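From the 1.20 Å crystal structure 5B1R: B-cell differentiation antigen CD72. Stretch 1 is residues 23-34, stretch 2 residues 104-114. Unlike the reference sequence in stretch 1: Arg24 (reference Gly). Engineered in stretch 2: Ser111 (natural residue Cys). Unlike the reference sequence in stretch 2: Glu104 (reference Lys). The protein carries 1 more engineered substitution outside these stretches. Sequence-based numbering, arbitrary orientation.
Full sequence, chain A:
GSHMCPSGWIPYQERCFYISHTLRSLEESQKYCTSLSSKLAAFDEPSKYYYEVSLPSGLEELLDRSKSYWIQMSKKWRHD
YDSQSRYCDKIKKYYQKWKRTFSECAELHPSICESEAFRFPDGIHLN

Stretch 1 23-34: LRSLEESQKYCT
Stretch 2 104-114: ECAELHPSICE

A disulfide and, far along the contact from it, a single antiparallel bridge join the stretches. In the first, Cys33 SG bonds Cys113 SG at 2.0 Å, chi3 -82°, both chi1 angles m; no other residue type could supply this covalent link between two buried cysteines, one on the helix and one on the strand. In the second, extended Arg24 (phi/psi -147/161; chi1 to chi3 m, t, t; chi4 90°) pairs with extended His109 (-147/158; chi1 m, chi2 -72°): Arg24 N donates to His109 O and His109 N to Arg24 O, each at 3.0 Å, with both side chains on one face of the sheet. Stretch 1 then turns into helix 26-34, whose axis runs 33° from strand 109-114 in the same general direction, 8.7 Å away at closest approach.

Ser25 (chi1 p) caps the helix, its OG accepting from Glu28 N at 3.0 Å. Leu26 N (side chain t, m), free at the first turn, donates to Cys105 O at 2.9 Å, within the type I turn Glu104-Glu107. Beside the bridge, aliphatic Leu23 (m, t) packs CD2 3.6 Å from Pro110 CD, needing no polar partner.

Between disulfide and bridge lies a hydrated site. Ser29 OG (chi1 m) donates to Ser25 O at 2.8 Å and lies 3.6 Å from CB of engineered Ser111 (chi1 p). One water joins Arg24 NH1, Ser29 OG and Ser111 OG at 3.0, 2.9 and 2.8 Å.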

# COMPACT_ATOMS: atom_id res chain seq x y z
N LEU A 23 7.71 9.62 6.52
CA LEU A 23 7.50 10.30 5.26
C LEU A 23 8.67 10.05 4.31
O LEU A 23 9.82 10.36 4.64
CB LEU A 23 7.30 11.81 5.46
CG LEU A 23 6.19 12.23 6.43
CD1 LEU A 23 6.07 13.75 6.43
CD2 LEU A 23 4.86 11.56 6.11
N ARG A 24 8.38 9.53 3.12
CA ARG A 24 9.41 9.27 2.12
C ARG A 24 8.84 9.49 0.72
O ARG A 24 7.63 9.43 0.51
CB ARG A 24 9.92 7.83 2.17
CG ARG A 24 10.42 7.34 3.52
CD ARG A 24 10.94 5.93 3.38
NE ARG A 24 11.43 5.39 4.65
CZ ARG A 24 10.70 4.74 5.54
NH1 ARG A 24 9.42 4.52 5.31
NH2 ARG A 24 11.28 4.31 6.66
N SER A 25 9.72 9.68 -0.25
CA SER A 25 9.34 9.60 -1.65
C SER A 25 8.90 8.18 -1.99
O SER A 25 9.08 7.25 -1.19
CB SER A 25 10.54 9.94 -2.53
OG SER A 25 11.56 8.98 -2.35
N LEU A 26 8.33 8.00 -3.17
CA LEU A 26 7.96 6.66 -3.58
C LEU A 26 9.19 5.76 -3.62
O LEU A 26 9.16 4.65 -3.08
CB LEU A 26 7.18 6.66 -4.91
CG LEU A 26 6.65 5.30 -5.39
CD1 LEU A 26 7.70 4.38 -6.03
CD2 LEU A 26 5.88 4.56 -4.29
N GLU A 27 10.24 6.23 -4.27
CA GLU A 27 11.45 5.43 -4.44
C GLU A 27 12.02 5.04 -3.08
O GLU A 27 12.43 3.89 -2.89
CB GLU A 27 12.48 6.21 -5.24
CG GLU A 27 13.86 5.60 -5.33
CD GLU A 27 14.77 6.39 -6.26
OE1 GLU A 27 14.48 6.43 -7.47
OE2 GLU A 27 15.76 6.98 -5.78
N GLU A 28 12.06 5.98 -2.14
CA GLU A 28 12.61 5.65 -0.83
C GLU A 28 11.67 4.72 -0.05
O GLU A 28 12.13 3.88 0.73
CB GLU A 28 12.97 6.92 -0.05
CG GLU A 28 14.20 7.64 -0.62
CD GLU A 28 15.46 6.81 -0.55
OE1 GLU A 28 15.74 6.26 0.53
OE2 GLU A 28 16.19 6.73 -1.57
N SER A 29 10.36 4.84 -0.27
CA SER A 29 9.40 3.91 0.33
C SER A 29 9.62 2.49 -0.24
O SER A 29 9.62 1.50 0.51
CB SER A 29 7.96 4.37 0.08
OG SER A 29 7.70 5.64 0.66
N GLN A 30 9.80 2.39 -1.55
CA GLN A 30 10.09 1.10 -2.17
C GLN A 30 11.36 0.48 -1.60
O GLN A 30 11.38 -0.70 -1.24
CB GLN A 30 10.20 1.23 -3.69
CG GLN A 30 10.36 -0.10 -4.39
CD GLN A 30 10.30 0.03 -5.89
OE1 GLN A 30 10.67 1.06 -6.45
NE2 GLN A 30 9.82 -1.02 -6.55
N LYS A 31 12.41 1.28 -1.47
CA LYS A 31 13.66 0.79 -0.93
C LYS A 31 13.48 0.34 0.52
O LYS A 31 14.05 -0.68 0.94
CB LYS A 31 14.73 1.87 -1.03
CG LYS A 31 15.26 2.04 -2.44
CD LYS A 31 16.04 3.35 -2.64
CE LYS A 31 17.42 3.31 -2.00
NZ LYS A 31 17.39 3.47 -0.51
N TYR A 32 12.69 1.08 1.28
CA TYR A 32 12.46 0.70 2.66
C TYR A 32 11.71 -0.64 2.72
O TYR A 32 12.09 -1.55 3.47
CB TYR A 32 11.72 1.79 3.43
CG TYR A 32 11.57 1.39 4.85
CD1 TYR A 32 12.67 1.30 5.69
CD2 TYR A 32 10.33 1.03 5.34
CE1 TYR A 32 12.53 0.88 6.99
CE2 TYR A 32 10.18 0.61 6.64
CZ TYR A 32 11.29 0.54 7.46
OH TYR A 32 11.16 0.12 8.76
N CYS A 33 10.65 -0.80 1.92
CA CYS A 33 9.97 -2.10 1.94
C CYS A 33 10.93 -3.22 1.54
O CYS A 33 10.93 -4.29 2.15
CB CYS A 33 8.75 -2.11 1.02
SG CYS A 33 7.42 -0.95 1.47
N THR A 34 11.77 -2.98 0.54
CA THR A 34 12.74 -3.98 0.12
C THR A 34 13.68 -4.35 1.27
O THR A 34 14.04 -5.52 1.42
CB THR A 34 13.54 -3.48 -1.09
OG1 THR A 34 12.64 -3.30 -2.18
CG2 THR A 34 14.64 -4.47 -1.49
N GLU A 104 3.38 13.15 -8.23
CA GLU A 104 4.79 13.02 -8.55
C GLU A 104 5.47 12.17 -7.50
O GLU A 104 5.22 12.29 -6.29
CB GLU A 104 5.46 14.37 -8.60
CG GLU A 104 4.99 15.18 -9.79
CD GLU A 104 5.53 16.56 -9.75
OE1 GLU A 104 5.28 17.24 -8.73
OE2 GLU A 104 6.21 16.97 -10.73
N CYS A 105 6.33 11.29 -7.99
CA CYS A 105 6.96 10.29 -7.17
C CYS A 105 7.83 10.86 -6.04
O CYS A 105 8.05 10.20 -5.04
CB CYS A 105 7.77 9.32 -8.05
SG CYS A 105 6.77 8.51 -9.36
N ALA A 106 8.30 12.10 -6.19
CA ALA A 106 9.17 12.72 -5.19
C ALA A 106 8.41 13.18 -3.94
O ALA A 106 9.04 13.50 -2.93
CB ALA A 106 9.94 13.89 -5.80
N GLU A 107 7.08 13.23 -3.99
CA GLU A 107 6.32 13.71 -2.83
C GLU A 107 6.55 12.83 -1.60
O GLU A 107 6.70 11.62 -1.72
CB GLU A 107 4.81 13.75 -3.09
CG GLU A 107 4.32 14.72 -4.13
CD GLU A 107 2.80 14.86 -4.12
OE1 GLU A 107 2.09 14.12 -3.38
OE2 GLU A 107 2.29 15.73 -4.86
N LEU A 108 6.52 13.46 -0.43
CA LEU A 108 6.75 12.75 0.83
C LEU A 108 5.44 12.27 1.47
O LEU A 108 4.58 13.08 1.78
CB LEU A 108 7.49 13.67 1.80
CG LEU A 108 8.81 14.25 1.29
CD1 LEU A 108 9.41 15.21 2.31
CD2 LEU A 108 9.76 13.11 0.97
N HIS A 109 5.32 10.96 1.66
CA HIS A 109 4.13 10.35 2.25
C HIS A 109 4.55 9.14 3.05
O HIS A 109 5.60 8.54 2.80
CB HIS A 109 3.16 9.89 1.15
CG HIS A 109 2.59 11.02 0.36
ND1 HIS A 109 1.65 11.89 0.89
CD2 HIS A 109 2.84 11.44 -0.90
CE1 HIS A 109 1.35 12.79 -0.03
NE2 HIS A 109 2.05 12.54 -1.12
N PRO A 110 3.70 8.74 4.00
CA PRO A 110 3.87 7.40 4.58
C PRO A 110 3.59 6.36 3.50
O PRO A 110 3.20 6.70 2.37
CB PRO A 110 2.80 7.37 5.68
CG PRO A 110 1.72 8.31 5.16
CD PRO A 110 2.48 9.42 4.48
N SER A 111 3.76 5.08 3.84
CA SER A 111 3.62 4.03 2.84
C SER A 111 3.12 2.75 3.50
O SER A 111 3.07 2.65 4.74
CB SER A 111 4.97 3.79 2.16
OG SER A 111 5.97 3.40 3.10
N ILE A 112 2.76 1.78 2.66
CA ILE A 112 2.32 0.48 3.17
C ILE A 112 3.14 -0.57 2.45
O ILE A 112 3.20 -0.57 1.21
CB ILE A 112 0.83 0.22 2.92
CG1 ILE A 112 -0.01 1.41 3.42
CG2 ILE A 112 0.41 -1.10 3.56
CD1 ILE A 112 -1.44 1.43 2.93
N CYS A 113 3.81 -1.43 3.21
CA CYS A 113 4.53 -2.57 2.66
C CYS A 113 3.71 -3.84 2.86
O CYS A 113 2.84 -3.90 3.73
CB CYS A 113 5.87 -2.76 3.36
SG CYS A 113 6.99 -1.35 3.41
N GLU A 114 4.02 -4.86 2.07
CA GLU A 114 3.45 -6.17 2.33
C GLU A 114 4.50 -7.25 2.17
O GLU A 114 5.42 -7.14 1.33
CB GLU A 114 2.24 -6.46 1.45
CG GLU A 114 2.51 -6.82 0.04
CD GLU A 114 1.23 -7.30 -0.64
OE1 GLU A 114 0.43 -6.45 -0.99
OE2 GLU A 114 1.00 -8.51 -0.81
O HOH W 1 7.36 5.75 3.57
O HOH W 2 10.41 8.43 -6.05
O HOH W 3 8.36 2.18 3.01